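Phosphate ABC transporter, phosphate-binding protein (Clostridium perfringens, PDB 4Q8R) probably captures phosphate outside the cell membrane with high affinity and delivers it to an ABC-type transporter for uptake. Local coordinates at residues A[59-64]-A[207-212]. Sequence-based numbering, arbitrary orientation.
Sequences SRDLKG and PFLAVY. With ZN (zinc ion), chain F; PO4 (phosphate ion), chain B.
The guanidinium of Arg60 has the CE of Lys63 on one face, displaced toward the rim, and the CA of Leu62 at its edge. Arg60 NH1 donates nearly within the guanidinium plane to a lone pair of the Asp61 carbonyl O, at 3.0 Å and 154°, and also salt-bridges Glu66; together these fix the rotation of the guanidinium. The Phe208 ring meets Ser59 obliquely, its CE1 3.9 Å from Ser59 CB. The Ser59 hydroxyl, lying between backbone N and carbonyl carbon (chi1 65°), donates to O4 of the phosphate, which is also hydrogen-bonded to the hydroxyls of Ser11, Ser41 and Thr131, among others, consistent with a phosphate-binding pocket.

Leu209 points its CB toward the loop, and its CD1 presses on the Arg60 carbonyl O at 3.4 Å, a buried oxygen lacking a polar partner. Leu209 crosses Asp61 obliquely, its CD1 3.8 Å from Asp61 OD1. Asp61 CG lies anti to the backbone N (chi1 -159°), a setting in which OD1 binds zinc at 2.0 Å with Glu73 and a water and accepts a weak bond from Leu62 N. Farther along, Leu62 CD2 and Val211 CG1 meet tip to tip at 4.0 Å, while at the other end Ser59 CA makes a CH...O contact with Pro207 O.

In this PBP-superfamily fold the loop carries Ser59 to the phosphate and Asp61 to a zinc site, peeling away from strand 205-213 where its antiparallel partner 55-58 ends; strand 71-86 pairs along the other edge, and helix 41-50 packs against Arg60, Leu62 and Val211.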
loop_
_atom_site.group_PDB
_atom_site.type_symbol
_atom_site.label_atom_id
_atom_site.label_comp_id
_atom_site.label_asym_id
_atom_site.label_seq_id
_atom_site.Cartn_x
_atom_site.Cartn_y
_atom_site.Cartn_z
ATOM N N SER A 59 -4.109 -1.897 4.396
ATOM C CA SER A 59 -2.908 -2.430 3.726
ATOM C C SER A 59 -1.825 -2.749 4.759
ATOM O O SER A 59 -0.600 -2.788 4.477
ATOM C CB SER A 59 -2.423 -1.446 2.700
ATOM O OG SER A 59 -1.976 -0.249 3.305
ATOM N N ARG A 60 -2.265 -2.989 5.995
ATOM C CA ARG A 60 -1.413 -3.513 7.070
ATOM C C ARG A 60 -2.281 -4.444 7.906
ATOM O O ARG A 60 -3.522 -4.402 7.779
ATOM C CB ARG A 60 -0.872 -2.393 7.989
ATOM C CG ARG A 60 -1.948 -1.525 8.600
ATOM C CD ARG A 60 -1.407 -0.845 9.823
ATOM N NE ARG A 60 -2.260 0.190 10.357
ATOM C CZ ARG A 60 -3.224 -0.003 11.235
ATOM N NH1 ARG A 60 -3.493 -1.243 11.670
ATOM N NH2 ARG A 60 -3.880 1.047 11.715
ATOM N N ASP A 61 -1.667 -5.255 8.740
ATOM C CA ASP A 61 -2.461 -6.031 9.655
ATOM C C ASP A 61 -3.129 -5.099 10.691
ATOM O O ASP A 61 -2.667 -3.988 10.934
ATOM C CB ASP A 61 -1.617 -7.026 10.386
ATOM C CG ASP A 61 -2.424 -8.140 10.923
ATOM O OD1 ASP A 61 -3.679 -8.153 10.809
ATOM O OD2 ASP A 61 -1.812 -9.015 11.479
ATOM N N LEU A 62 -4.182 -5.577 11.323
ATOM C CA LEU A 62 -4.820 -4.828 12.423
ATOM C C LEU A 62 -3.923 -4.807 13.626
ATOM O O LEU A 62 -3.146 -5.746 13.858
ATOM C CB LEU A 62 -6.122 -5.503 12.851
ATOM C CG LEU A 62 -7.257 -5.527 11.855
ATOM C CD1 LEU A 62 -8.528 -6.034 12.517
ATOM C CD2 LEU A 62 -7.448 -4.108 11.324
ATOM N N LYS A 63 -4.046 -3.748 14.402
ATOM C CA LYS A 63 -3.449 -3.716 15.737
ATOM C C LYS A 63 -4.372 -4.473 16.686
ATOM O O LYS A 63 -5.572 -4.596 16.441
ATOM C CB LYS A 63 -3.265 -2.288 16.172
ATOM C CG LYS A 63 -2.351 -1.458 15.232
ATOM C CD LYS A 63 -2.475 0.016 15.564
ATOM C CE LYS A 63 -1.749 0.970 14.619
ATOM N NZ LYS A 63 -0.604 1.579 15.297
ATOM N N GLY A 64 -3.809 -4.974 17.774
ATOM C CA GLY A 64 -4.573 -5.756 18.752
ATOM C C GLY A 64 -5.809 -4.992 19.231
ATOM O O GLY A 64 -6.891 -5.546 19.434
ATOM N N PRO A 207 -0.264 -7.657 3.669
ATOM C CA PRO A 207 -1.622 -8.031 3.194
ATOM C C PRO A 207 -2.492 -6.827 2.855
ATOM O O PRO A 207 -2.314 -5.710 3.383
ATOM C CB PRO A 207 -2.224 -8.747 4.416
ATOM C CG PRO A 207 -1.597 -7.999 5.610
ATOM C CD PRO A 207 -0.142 -7.800 5.130
ATOM N N PHE A 208 -3.484 -7.081 2.011
ATOM C CA PHE A 208 -4.679 -6.267 1.854
ATOM C C PHE A 208 -5.790 -6.965 2.599
ATOM O O PHE A 208 -6.024 -8.164 2.358
ATOM C CB PHE A 208 -5.063 -6.064 0.408
ATOM C CG PHE A 208 -4.208 -5.094 -0.386
ATOM C CD1 PHE A 208 -3.122 -4.362 0.160
ATOM C CD2 PHE A 208 -4.528 -4.850 -1.731
ATOM C CE1 PHE A 208 -2.415 -3.463 -0.621
ATOM C CE2 PHE A 208 -3.844 -3.933 -2.479
ATOM C CZ PHE A 208 -2.774 -3.230 -1.932
ATOM N N LEU A 209 -6.432 -6.230 3.518
ATOM C CA LEU A 209 -7.531 -6.742 4.333
ATOM C C LEU A 209 -8.790 -5.966 4.112
ATOM O O LEU A 209 -8.778 -4.721 3.972
ATOM C CB LEU A 209 -7.191 -6.685 5.837
ATOM C CG LEU A 209 -5.913 -7.325 6.327
ATOM C CD1 LEU A 209 -5.711 -7.020 7.805
ATOM C CD2 LEU A 209 -5.910 -8.814 6.015
ATOM N N ALA A 210 -9.914 -6.702 4.059
ATOM C CA ALA A 210 -11.223 -6.149 4.235
ATOM C C ALA A 210 -11.601 -6.499 5.688
ATOM O O ALA A 210 -11.473 -7.689 6.088
ATOM C CB ALA A 210 -12.179 -6.858 3.274
ATOM N N VAL A 211 -12.023 -5.496 6.475
ATOM C CA VAL A 211 -12.329 -5.645 7.845
ATOM C C VAL A 211 -13.741 -5.124 8.109
ATOM O O VAL A 211 -14.221 -4.196 7.466
ATOM C CB VAL A 211 -11.300 -4.972 8.805
ATOM C CG1 VAL A 211 -9.907 -5.487 8.530
ATOM C CG2 VAL A 211 -11.363 -3.435 8.720
ATOM N N TYR A 212 -14.421 -5.778 9.036
ATOM C CA TYR A 212 -15.838 -5.511 9.263
ATOM C C TYR A 212 -16.220 -6.102 10.627
ATOM O O TYR A 212 -15.577 -7.005 11.150
ATOM C CB TYR A 212 -16.707 -6.110 8.142
ATOM C CG TYR A 212 -16.586 -7.593 7.999
ATOM C CD1 TYR A 212 -17.375 -8.459 8.773
ATOM C CD2 TYR A 212 -15.663 -8.143 7.109
ATOM C CE1 TYR A 212 -17.273 -9.813 8.641
ATOM C CE2 TYR A 212 -15.565 -9.543 6.949
ATOM C CZ TYR A 212 -16.369 -10.366 7.727
ATOM O OH TYR A 212 -16.287 -11.728 7.657
HETATM ZN ZN ZN F . -4.832 -9.669 11.478
HETATM P P PO4 B . -2.432 3.219 2.688
HETATM O O1 PO4 B . -3.038 2.925 4.069
HETATM O O2 PO4 B . -3.114 4.398 2.028
HETATM O O3 PO4 B . -0.919 3.349 2.794
HETATM O O4 PO4 B . -2.661 1.942 1.812
HETATM O O HOH W 1 -4.113 -10.506 10.112
#